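Local coordinates for protein halogenase (Chondromyces crocatus, PDB 3E1T) that binds FAD and, as a variant of the flavin-dependent halogenases, probably installs the chlorine of chondrochloren, at residues A[185-190]-A[285-290]. Sequence-based numbering, arbitrary orientation.
Sequences RFFQNV and DYSYCN
The phenol of Y286 reaches across to N189, its OH 3.1 Å from N189 CB, while ring atom CE2 comes within 3.5 Å of the carbonyl O of N189. S287 OG, anti to its backbone N (chi1 -170°), lies 3.4 Å from F187 CB. Water fills in between the backbones. One molecule takes the N-H of Y286 at 2.9 Å, lies over one face of that residue's ring, and has the carbonyl oxygens of F187 and N189 within hydrogen-bonding distance; another links D285 N to N189 O. Next come the anchors: D309 holds the Y286 hydroxyl, V308 O bonds S287 OG, and R238 forms a salt bridge with D285. The nearest atoms of the Y286 side chain and the bound FAD are about 4 Å apart. An alanine at Y286 would probably leave D309 without this hydroxyl partner and open a gap beside N189 and the FAD. Two successive inverse gamma turns, centred on F187 and Q188, lead into strand 189-197, and residues 285-287 join its antiparallel neighbour 281-284 to strand 288-290 of another sheet. Helix 340-368 packs against F187, with Y359 and Y366 edge-to-face to its ring.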
# COMPACT_ATOMS: atom_id res chain seq x y z
N ARG A 185 -9.02 -11.00 8.66
CA ARG A 185 -8.89 -12.47 8.67
C ARG A 185 -8.75 -13.07 7.25
O ARG A 185 -8.28 -14.20 7.09
CB ARG A 185 -10.04 -13.11 9.44
CG ARG A 185 -10.05 -12.68 10.90
CD ARG A 185 -11.08 -13.43 11.74
NE ARG A 185 -11.68 -12.54 12.74
CZ ARG A 185 -11.09 -12.15 13.88
NH1 ARG A 185 -9.87 -12.58 14.20
NH2 ARG A 185 -11.74 -11.33 14.70
N PHE A 186 -9.13 -12.31 6.24
CA PHE A 186 -9.02 -12.76 4.85
C PHE A 186 -7.58 -12.77 4.35
O PHE A 186 -7.12 -13.76 3.81
CB PHE A 186 -9.89 -11.92 3.92
CG PHE A 186 -10.04 -12.52 2.54
CD1 PHE A 186 -11.01 -13.48 2.29
CD2 PHE A 186 -9.18 -12.14 1.50
CE1 PHE A 186 -11.13 -14.05 1.02
CE2 PHE A 186 -9.29 -12.70 0.23
CZ PHE A 186 -10.28 -13.66 -0.01
N PHE A 187 -6.89 -11.63 4.49
CA PHE A 187 -5.53 -11.48 4.00
C PHE A 187 -4.51 -11.90 5.05
O PHE A 187 -3.59 -11.16 5.38
CB PHE A 187 -5.30 -10.04 3.52
CG PHE A 187 -6.25 -9.60 2.43
CD1 PHE A 187 -6.05 -10.03 1.11
CD2 PHE A 187 -7.34 -8.81 2.71
CE1 PHE A 187 -6.93 -9.65 0.10
CE2 PHE A 187 -8.21 -8.40 1.71
CZ PHE A 187 -7.99 -8.82 0.39
N GLN A 188 -4.68 -13.12 5.56
CA GLN A 188 -3.82 -13.68 6.60
C GLN A 188 -2.65 -14.38 5.92
O GLN A 188 -2.54 -15.61 5.93
CB GLN A 188 -4.63 -14.65 7.45
CG GLN A 188 -4.08 -14.89 8.85
CD GLN A 188 -5.11 -15.56 9.75
OE1 GLN A 188 -6.17 -15.00 10.02
NE2 GLN A 188 -4.80 -16.78 10.19
N ASN A 189 -1.78 -13.56 5.32
CA ASN A 189 -0.72 -14.03 4.45
C ASN A 189 0.63 -13.55 4.96
O ASN A 189 0.69 -12.58 5.73
CB ASN A 189 -0.91 -13.51 3.02
CG ASN A 189 -2.33 -13.68 2.49
OD1 ASN A 189 -2.79 -12.88 1.66
ND2 ASN A 189 -3.02 -14.73 2.93
N VAL A 190 1.69 -14.23 4.54
CA VAL A 190 3.05 -13.79 4.78
C VAL A 190 3.77 -13.69 3.44
O VAL A 190 3.60 -14.56 2.57
CB VAL A 190 3.81 -14.74 5.74
CG1 VAL A 190 3.11 -14.80 7.08
CG2 VAL A 190 3.91 -16.12 5.14
N ASP A 285 1.34 -10.38 8.99
CA ASP A 285 0.33 -9.58 9.69
C ASP A 285 0.32 -8.15 9.14
O ASP A 285 0.26 -7.19 9.91
CB ASP A 285 0.60 -9.58 11.22
CG ASP A 285 0.44 -10.96 11.84
OD1 ASP A 285 -0.53 -11.66 11.51
OD2 ASP A 285 1.30 -11.35 12.67
N TYR A 286 0.39 -8.02 7.81
CA TYR A 286 0.41 -6.71 7.16
C TYR A 286 -0.97 -6.17 6.79
O TYR A 286 -1.07 -4.99 6.43
CB TYR A 286 1.30 -6.75 5.91
CG TYR A 286 0.91 -7.80 4.87
CD1 TYR A 286 -0.30 -7.72 4.17
CD2 TYR A 286 1.76 -8.86 4.58
CE1 TYR A 286 -0.65 -8.69 3.20
CE2 TYR A 286 1.43 -9.83 3.62
CZ TYR A 286 0.23 -9.75 2.95
OH TYR A 286 -0.08 -10.70 1.99
N SER A 287 -2.01 -6.99 6.87
CA SER A 287 -3.35 -6.52 6.45
C SER A 287 -4.20 -6.09 7.65
O SER A 287 -4.49 -6.91 8.51
CB SER A 287 -4.10 -7.57 5.64
OG SER A 287 -5.28 -6.99 5.06
N TYR A 288 -4.60 -4.83 7.69
CA TYR A 288 -5.27 -4.27 8.88
C TYR A 288 -5.87 -2.92 8.56
O TYR A 288 -5.55 -2.31 7.55
CB TYR A 288 -4.30 -4.13 10.07
CG TYR A 288 -3.04 -3.38 9.71
CD1 TYR A 288 -3.04 -2.01 9.55
CD2 TYR A 288 -1.83 -4.07 9.52
CE1 TYR A 288 -1.89 -1.32 9.20
CE2 TYR A 288 -0.67 -3.39 9.17
CZ TYR A 288 -0.71 -2.01 9.00
OH TYR A 288 0.42 -1.32 8.64
N CYS A 289 -6.75 -2.46 9.44
CA CYS A 289 -7.30 -1.12 9.37
C CYS A 289 -7.44 -0.64 10.81
O CYS A 289 -7.67 -1.43 11.72
CB CYS A 289 -8.65 -1.12 8.66
SG CYS A 289 -9.34 0.53 8.26
N ASN A 290 -7.28 0.67 11.01
CA ASN A 290 -7.48 1.26 12.32
C ASN A 290 -8.92 1.69 12.56
O ASN A 290 -9.62 2.06 11.62
CB ASN A 290 -6.50 2.42 12.52
CG ASN A 290 -5.18 1.97 13.12
OD1 ASN A 290 -4.98 2.06 14.32
ND2 ASN A 290 -4.27 1.45 12.27
O HOH W 1 -1.11 -10.23 6.68
O HOH W 2 -0.15 -12.44 8.12